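Beta-galactosidase (Bacillus circulans, PDB 4MAD) probably hydrolyses terminal non-reducing beta-D-galactose residues from beta-D-galactosides, as a family 35 glycoside hydrolase. Local coordinates at residues A[36-41]-A[286-291]; A[248-253]-A[316-321]. All coordinates share one frame; numbering follows the deposited sequence.

Contact 1: residues A[36-41]-A[286-291]; sequences GAMHYF and MAHGGT
Ala37, Met38 and His39 meet Met286, Ala287 and His288 where the first and eighth strands close the (beta/alpha)8 barrel of the catalytic domain. Two backbone bonds mark the seam: Ala37 O accepts from both Ala287 N (3.0 Å) and His288 N (3.3 Å). The peptide bond before Met286 is cis, as in many clan GH-A enzymes at the end of strand eight. From CB, the Met286 chain folds at chi2 (-69°) and again at chi3 (-64°), which carries its tip across the seam. SD lies 3.9 Å from Ala37 CB and 3.5 Å from His39 NE2. CE then sits over the centre of the His39 ring, 3.5 Å from the centroid and 11° off the normal, a CH-pi contact, while also lying 3.6 Å from Ala37 O. An alanine in place of His39 would probably open a gap beside this methyl and leave the end of the thioether less firmly held. Met38, extended throughout, runs alongside His288, its CE 4.1 Å from CD2 of that ring; His288 NE2 is hydrogen-bonded to Thr43. A water bridges the two segments: it accepts from His39 N and donates to Gly289 O and, at 2.6 Å, to His288 O.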
ATOM      1  N   GLY A  36      -6.823   6.776  16.307  1.00 17.74           N
ATOM      2  CA  GLY A  36      -5.563   6.439  15.730  1.00 16.66           C
ATOM      3  C   GLY A  36      -5.761   5.577  14.510  1.00 15.35           C
ATOM      4  O   GLY A  36      -6.445   4.654  14.535  1.00 14.67           O
ATOM      5  N   ALA A  37      -5.120   5.950  13.428  1.00 14.21           N
ATOM      6  CA  ALA A  37      -5.160   5.112  12.234  1.00 16.41           C
ATOM      7  C   ALA A  37      -4.222   3.902  12.303  1.00 14.32           C
ATOM      8  O   ALA A  37      -3.066   4.029  12.576  1.00 14.01           O
ATOM      9  CB  ALA A  37      -4.859   5.907  11.034  1.00 17.01           C
ATOM     10  N   MET A  38      -4.810   2.741  12.091  1.00 14.50           N
ATOM     11  CA  MET A  38      -4.086   1.526  11.908  1.00 14.04           C
ATOM     12  C   MET A  38      -4.790   0.670  10.855  1.00 15.82           C
ATOM     13  O   MET A  38      -5.940   0.460  10.935  1.00 16.72           O
ATOM     14  CB  MET A  38      -3.984   0.745  13.204  1.00 15.23           C
ATOM     15  CG  MET A  38      -3.347  -0.563  13.051  1.00 15.35           C
ATOM     16  SD  MET A  38      -3.295  -1.564  14.569  1.00 19.49           S
ATOM     17  CE  MET A  38      -2.659  -3.070  13.890  1.00 15.58           C
ATOM     18  N   HIS A  39      -4.048   0.191   9.895  1.00 14.39           N
ATOM     19  CA  HIS A  39      -4.635  -0.587   8.817  1.00 15.49           C
ATOM     20  C   HIS A  39      -4.423  -2.078   9.012  1.00 13.04           C
ATOM     21  O   HIS A  39      -3.325  -2.519   9.113  1.00 15.03           O
ATOM     22  CB  HIS A  39      -3.960  -0.201   7.529  1.00 14.20           C
ATOM     23  CG  HIS A  39      -4.115   1.228   7.164  1.00 14.56           C
ATOM     24  ND1 HIS A  39      -5.054   2.045   7.733  1.00 19.53           N
ATOM     25  CD2 HIS A  39      -3.412   2.003   6.309  1.00 10.40           C
ATOM     26  CE1 HIS A  39      -4.940   3.253   7.227  1.00 12.26           C
ATOM     27  NE2 HIS A  39      -3.934   3.255   6.384  1.00 17.62           N
ATOM     28  N   TYR A  40      -5.483  -2.848   9.036  1.00 16.80           N
ATOM     29  CA  TYR A  40      -5.322  -4.251   9.333  1.00 18.72           C
ATOM     30  C   TYR A  40      -4.350  -4.882   8.334  1.00 19.14           C
ATOM     31  O   TYR A  40      -3.669  -5.792   8.647  1.00 16.00           O
ATOM     32  CB  TYR A  40      -6.657  -5.009   9.361  1.00 15.89           C
ATOM     33  CG  TYR A  40      -7.466  -4.826   8.139  1.00 14.80           C
ATOM     34  CD1 TYR A  40      -7.491  -5.773   7.170  1.00 14.27           C
ATOM     35  CD2 TYR A  40      -8.196  -3.723   7.967  1.00 16.17           C
ATOM     36  CE1 TYR A  40      -8.198  -5.582   6.009  1.00 17.93           C
ATOM     37  CE2 TYR A  40      -8.935  -3.525   6.817  1.00 17.78           C
ATOM     38  CZ  TYR A  40      -8.916  -4.456   5.815  1.00 17.80           C
ATOM     39  OH  TYR A  40      -9.618  -4.277   4.684  1.00 16.14           O
ATOM     40  N   PHE A  41      -4.344  -4.351   7.128  1.00 18.03           N
ATOM     41  CA  PHE A  41      -3.675  -4.990   5.997  1.00 16.04           C
ATOM     42  C   PHE A  41      -2.208  -4.713   5.986  1.00 17.97           C
ATOM     43  O   PHE A  41      -1.512  -5.178   5.142  1.00 19.29           O
ATOM     44  CB  PHE A  41      -4.318  -4.650   4.683  1.00 17.57           C
ATOM     45  CG  PHE A  41      -4.658  -3.193   4.489  1.00 17.62           C
ATOM     46  CD1 PHE A  41      -3.758  -2.348   3.907  1.00 18.68           C
ATOM     47  CD2 PHE A  41      -5.871  -2.677   4.873  1.00 13.23           C
ATOM     48  CE1 PHE A  41      -4.091  -1.087   3.668  1.00 14.50           C
ATOM     49  CE2 PHE A  41      -6.165  -1.403   4.653  1.00 15.47           C
ATOM     50  CZ  PHE A  41      -5.271  -0.612   4.059  1.00 15.70           C
ATOM     51  N   MET A 286      -0.176   8.288  10.530  1.00 17.93           N
ATOM     52  CA  MET A 286      -0.669   7.006  11.008  1.00 14.27           C
ATOM     53  C   MET A 286      -0.287   6.816  12.483  1.00 15.89           C
ATOM     54  O   MET A 286       0.742   7.240  12.887  1.00 15.47           O
ATOM     55  CB  MET A 286      -0.016   5.886  10.242  1.00 16.72           C
ATOM     56  CG  MET A 286      -0.349   5.786   8.830  1.00 16.85           C
ATOM     57  SD  MET A 286      -1.953   5.299   8.463  1.00 16.99           S
ATOM     58  CE  MET A 286      -1.943   3.691   9.123  1.00 17.20           C
ATOM     59  N   ALA A 287      -1.153   6.228  13.278  1.00 13.31           N
ATOM     60  CA  ALA A 287      -0.753   5.906  14.623  1.00 12.91           C
ATOM     61  C   ALA A 287       0.212   4.756  14.671  1.00 13.95           C
ATOM     62  O   ALA A 287       1.198   4.827  15.257  1.00 15.19           O
ATOM     63  CB  ALA A 287      -1.926   5.592  15.493  1.00 15.88           C
ATOM     64  N   HIS A 288      -0.186   3.674  14.043  1.00 13.81           N
ATOM     65  CA  HIS A 288       0.678   2.609  13.629  1.00 13.89           C
ATOM     66  C   HIS A 288       0.590   2.396  12.105  1.00 16.54           C
ATOM     67  O   HIS A 288      -0.430   2.157  11.596  1.00 14.74           O
ATOM     68  CB  HIS A 288       0.294   1.330  14.341  1.00 12.24           C
ATOM     69  CG  HIS A 288       1.122   0.160  13.934  1.00 15.95           C
ATOM     70  ND1 HIS A 288       2.468   0.103  14.172  1.00 14.56           N
ATOM     71  CD2 HIS A 288       0.816  -0.947  13.226  1.00 12.26           C
ATOM     72  CE1 HIS A 288       2.942  -1.008  13.659  1.00 18.81           C
ATOM     73  NE2 HIS A 288       1.952  -1.681  13.124  1.00 13.69           N
ATOM     74  N   GLY A 289       1.718   2.540  11.431  1.00 15.94           N
ATOM     75  CA  GLY A 289       1.804   2.375  10.008  1.00 16.03           C
ATOM     76  C   GLY A 289       2.103   1.019   9.405  1.00 13.85           C
ATOM     77  O   GLY A 289       1.477   0.559   8.529  1.00 15.28           O
ATOM     78  N   GLY A 290       3.096   0.378   9.982  1.00 14.94           N
ATOM     79  CA  GLY A 290       3.436  -0.964   9.586  1.00 13.17           C
ATOM     80  C   GLY A 290       4.115  -1.049   8.253  1.00 14.20           C
ATOM     81  O   GLY A 290       4.961  -0.266   8.037  1.00 14.48           O
ATOM     82  N   THR A 291       3.721  -2.009   7.407  1.00 12.95           N
ATOM     83  CA  THR A 291       4.438  -2.378   6.217  1.00 14.66           C
ATOM     84  C   THR A 291       3.567  -2.596   4.979  1.00 14.33           C
ATOM     85  O   THR A 291       2.538  -3.163   5.106  1.00 14.68           O
ATOM     86  CB  THR A 291       5.270  -3.669   6.477  1.00 16.44           C
ATOM     87  OG1 THR A 291       5.844  -3.617   7.796  1.00 15.81           O
ATOM     88  CG2 THR A 291       6.299  -3.834   5.395  1.00 13.62           C
TER
HETATM   89  O   HOH W   1      -1.123   0.511   9.694  1.00 12.38           O
HETATM   90  O   HOH W   2       0.909  -4.821   3.692  1.00 17.58           O

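Contact 2: residues A[248-253]-A[316-321]; sequences FWHGWF and DGLLTE
His250 and Gly251, which follow the seventh barrel strand, pack against Asp316, Gly317 and Leu318 in the loop before helix 327-339. This is a mostly buried loop-to-loop contact, and the evidence for calling it van der Waals is that no hydrogen bond joins the two segments directly. On the 248-253 side the His250 ring carries the contact. Its CG stands between the backbone N and the carbonyl carbon (chi1 74°), with CB 3.9 Å above the plane of the Phe248 ring. The imidazole is probably turned over in the model, so the element at each ring position is uncertain; the ring atom modelled as NE2 lies 3.6 Å from Leu318 CD2 and 3.7 Å from Gly317 CA. The Leu318 side chain comes in obliquely.

Gly251 and Asp316 have the nearest pair of CA atoms across the two segments, 5.0 Å apart; Gly251 CA is 4.3 Å from Asp316 CB. Asp316 OD2 is gripped by the backbone N of Arg263 and by a salt bridge to Lys328 NZ, which would probably help keep the carboxylate ionised, and the same NZ, hydrogen-bonded to His250 O, ties the two loops together indirectly.

Beyond Gly251 the chain leads to Trp252, whose CZ3 lies 3.4 Å above the plane of Trp249 and whose ring approaches a bound 2-(2-methoxyethoxy)ethanol. Since 248-253 leaves the C-terminal end of strand 244-249, the loop pair lies at that rim of the TIM barrel, and the bond from Trp249 NE1 to OE1 of Glu247, the predicted nucleophile, sets it beside the active-site pocket.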
ATOM      1  N   PHE A 248      -4.658  13.634  10.700  1.00 14.54           N
ATOM      2  CA  PHE A 248      -3.614  14.532  11.158  1.00 14.45           C
ATOM      3  C   PHE A 248      -2.314  13.843  10.764  1.00 15.80           C
ATOM      4  O   PHE A 248      -1.906  12.893  11.379  1.00 15.05           O
ATOM      5  CB  PHE A 248      -3.724  14.753  12.667  1.00 12.93           C
ATOM      6  CG  PHE A 248      -2.543  15.452  13.307  1.00 13.85           C
ATOM      7  CD1 PHE A 248      -1.853  16.450  12.683  1.00 18.10           C
ATOM      8  CD2 PHE A 248      -2.145  15.124  14.581  1.00 16.00           C
ATOM      9  CE1 PHE A 248      -0.800  17.052  13.340  1.00 13.66           C
ATOM     10  CE2 PHE A 248      -1.107  15.713  15.155  1.00 14.24           C
ATOM     11  CZ  PHE A 248      -0.457  16.688  14.540  1.00 12.76           C
ATOM     12  N   TRP A 249      -1.684  14.376   9.731  1.00 15.93           N
ATOM     13  CA  TRP A 249      -0.503  13.789   9.162  1.00 16.68           C
ATOM     14  C   TRP A 249       0.674  14.201  10.047  1.00 16.29           C
ATOM     15  O   TRP A 249       1.355  15.138   9.779  1.00 16.84           O
ATOM     16  CB  TRP A 249      -0.273  14.248   7.696  1.00 17.65           C
ATOM     17  CG  TRP A 249      -1.428  14.002   6.820  1.00 16.35           C
ATOM     18  CD1 TRP A 249      -2.151  12.909   6.792  1.00 19.68           C
ATOM     19  CD2 TRP A 249      -1.974  14.876   5.836  1.00 17.63           C
ATOM     20  NE1 TRP A 249      -3.140  13.013   5.877  1.00 22.26           N
ATOM     21  CE2 TRP A 249      -3.059  14.237   5.284  1.00 18.96           C
ATOM     22  CE3 TRP A 249      -1.659  16.146   5.398  1.00 19.61           C
ATOM     23  CZ2 TRP A 249      -3.828  14.809   4.308  1.00 25.06           C
ATOM     24  CZ3 TRP A 249      -2.432  16.709   4.448  1.00 23.20           C
ATOM     25  CH2 TRP A 249      -3.487  16.045   3.907  1.00 23.39           C
ATOM     26  N   HIS A 250       0.868  13.480  11.119  1.00 17.14           N
ATOM     27  CA  HIS A 250       1.893  13.844  12.087  1.00 17.18           C
ATOM     28  C   HIS A 250       3.255  13.305  11.702  1.00 16.51           C
ATOM     29  O   HIS A 250       4.229  13.563  12.318  1.00 16.45           O
ATOM     30  CB  HIS A 250       1.533  13.362  13.482  1.00 15.96           C
ATOM     31  CG  HIS A 250       1.697  11.907  13.661  1.00 18.88           C
ATOM     32  ND1 HIS A 250       0.833  10.989  13.122  1.00 20.25           N
ATOM     33  CD2 HIS A 250       2.657  11.199  14.270  1.00 15.05           C
ATOM     34  CE1 HIS A 250       1.240   9.779  13.416  1.00 13.74           C
ATOM     35  NE2 HIS A 250       2.340   9.876  14.113  1.00 25.38           N
ATOM     36  N   GLY A 251       3.253  12.538  10.646  1.00 15.96           N
ATOM     37  CA  GLY A 251       4.409  11.939  10.068  1.00 16.98           C
ATOM     38  C   GLY A 251       4.262  12.066   8.561  1.00 16.51           C
ATOM     39  O   GLY A 251       3.568  12.908   8.135  1.00 15.88           O
ATOM     40  N   TRP A 252       4.960  11.236   7.798  1.00 15.98           N
ATOM     41  CA  TRP A 252       4.852  11.212   6.352  1.00 14.99           C
ATOM     42  C   TRP A 252       5.475   9.925   5.811  1.00 16.26           C
ATOM     43  O   TRP A 252       6.034   9.175   6.538  1.00 16.36           O
ATOM     44  CB  TRP A 252       5.489  12.424   5.688  1.00 16.30           C
ATOM     45  CG  TRP A 252       4.932  12.813   4.369  1.00 15.76           C
ATOM     46  CD1 TRP A 252       5.549  12.779   3.189  1.00 19.10           C
ATOM     47  CD2 TRP A 252       3.639  13.353   4.123  1.00 18.69           C
ATOM     48  NE1 TRP A 252       4.728  13.240   2.202  1.00 17.29           N
ATOM     49  CE2 TRP A 252       3.553  13.626   2.759  1.00 16.19           C
ATOM     50  CE3 TRP A 252       2.549  13.632   4.927  1.00 16.44           C
ATOM     51  CZ2 TRP A 252       2.420  14.146   2.195  1.00 22.11           C
ATOM     52  CZ3 TRP A 252       1.460  14.145   4.379  1.00 17.87           C
ATOM     53  CH2 TRP A 252       1.386  14.414   3.030  1.00 22.78           C
ATOM     54  N   PHE A 253       5.330   9.712   4.532  1.00 14.78           N
ATOM     55  CA  PHE A 253       5.800   8.505   3.879  1.00 13.02           C
ATOM     56  C   PHE A 253       6.898   8.792   2.870  1.00 15.71           C
ATOM     57  O   PHE A 253       7.111   9.901   2.522  1.00 18.81           O
ATOM     58  CB  PHE A 253       4.702   7.799   3.130  1.00 14.14           C
ATOM     59  CG  PHE A 253       4.110   8.614   2.093  1.00 14.32           C
ATOM     60  CD1 PHE A 253       4.438   8.465   0.788  1.00 22.84           C
ATOM     61  CD2 PHE A 253       3.235   9.575   2.434  1.00 18.21           C
ATOM     62  CE1 PHE A 253       3.885   9.261  -0.128  1.00 25.63           C
ATOM     63  CE2 PHE A 253       2.717  10.366   1.533  1.00 21.49           C
ATOM     64  CZ  PHE A 253       3.043  10.205   0.243  1.00 22.38           C
ATOM     65  N   ASP A 316       7.003   7.427  10.480  1.00 14.41           N
ATOM     66  CA  ASP A 316       7.327   8.169  11.665  1.00 16.06           C
ATOM     67  C   ASP A 316       6.118   8.125  12.598  1.00 16.00           C
ATOM     68  O   ASP A 316       5.795   9.046  13.243  1.00 16.57           O
ATOM     69  CB  ASP A 316       7.715   9.595  11.385  1.00 16.57           C
ATOM     70  CG  ASP A 316       8.516  10.190  12.510  1.00 21.74           C
ATOM     71  OD1 ASP A 316       9.127   9.446  13.228  1.00 19.79           O
ATOM     72  OD2 ASP A 316       8.543  11.399  12.602  1.00 22.81           O
ATOM     73  N   GLY A 317       5.475   6.988  12.613  1.00 16.23           N
ATOM     74  CA  GLY A 317       4.277   6.785  13.382  1.00 15.95           C
ATOM     75  C   GLY A 317       4.557   6.742  14.879  1.00 14.43           C
ATOM     76  O   GLY A 317       5.662   6.725  15.280  1.00 14.91           O
ATOM     77  N   LEU A 318       3.488   6.744  15.659  1.00 15.94           N
ATOM     78  CA  LEU A 318       3.567   6.664  17.092  1.00 17.17           C
ATOM     79  C   LEU A 318       4.187   5.336  17.511  1.00 16.47           C
ATOM     80  O   LEU A 318       4.892   5.313  18.455  1.00 16.38           O
ATOM     81  CB  LEU A 318       2.223   6.863  17.733  1.00 17.68           C
ATOM     82  CG  LEU A 318       1.557   8.181  17.434  1.00 16.67           C
ATOM     83  CD1 LEU A 318       0.237   8.270  18.081  1.00 19.75           C
ATOM     84  CD2 LEU A 318       2.375   9.338  17.717  1.00 17.98           C
ATOM     85  N   LEU A 319       3.879   4.276  16.772  1.00 14.65           N
ATOM     86  CA  LEU A 319       4.597   3.009  16.839  1.00 13.81           C
ATOM     87  C   LEU A 319       5.473   2.865  15.632  1.00 16.08           C
ATOM     88  O   LEU A 319       5.120   3.329  14.618  1.00 17.55           O
ATOM     89  CB  LEU A 319       3.656   1.827  16.845  1.00 15.82           C
ATOM     90  CG  LEU A 319       2.556   1.889  17.868  1.00 16.19           C
ATOM     91  CD1 LEU A 319       1.841   0.620  17.887  1.00 15.97           C
ATOM     92  CD2 LEU A 319       3.085   2.213  19.169  1.00 20.77           C
ATOM     93  N   THR A 320       6.611   2.229  15.765  1.00 16.23           N
ATOM     94  CA  THR A 320       7.531   2.055  14.645  1.00 17.86           C
ATOM     95  C   THR A 320       6.963   0.981  13.736  1.00 16.41           C
ATOM     96  O   THR A 320       6.025   0.352  14.078  1.00 15.44           O
ATOM     97  CB  THR A 320       8.895   1.580  15.069  1.00 19.30           C
ATOM     98  OG1 THR A 320       8.777   0.285  15.580  1.00 15.90           O
ATOM     99  CG2 THR A 320       9.516   2.486  16.086  1.00 19.33           C
ATOM    100  N   GLU A 321       7.605   0.725  12.618  1.00 14.48           N
ATOM    101  CA  GLU A 321       7.070  -0.271  11.659  1.00 16.52           C
ATOM    102  C   GLU A 321       6.896  -1.602  12.335  1.00 16.56           C
ATOM    103  O   GLU A 321       5.949  -2.250  12.126  1.00 16.83           O
ATOM    104  CB  GLU A 321       7.978  -0.471  10.463  1.00 16.69           C
ATOM    105  CG  GLU A 321       7.605  -1.665   9.566  1.00 17.01           C
ATOM    106  CD  GLU A 321       8.448  -1.748   8.271  1.00 24.09           C
ATOM    107  OE1 GLU A 321       9.402  -0.978   8.214  1.00 21.79           O
ATOM    108  OE2 GLU A 321       8.134  -2.538   7.377  1.00 18.28           O
TER

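In the fold
The two contacts lie side by side in the catalytic barrel, their centres about 9 Å apart. Along the chain their segments alternate, in the order 36-41, 248-253, 286-291 and 316-321. Contact 1 joins strand 34-38 and its continuation to the loop just after strand 281-284, beside the barrel's closure, whereas contact 2 starts from strand seven, so together they span three consecutive staves of one closed sheet. Direct links between 286-291 and 316-321 support treating them as a unit: probable hydrogen bonds join Ala287 O to Leu319 N (3.1 Å) and Thr291 OG1 to Glu321 OE2 (2.6 Å). The loop 316-321 thereby connects the closing seam to the chain leading from predicted nucleophile Glu247 to Trp252.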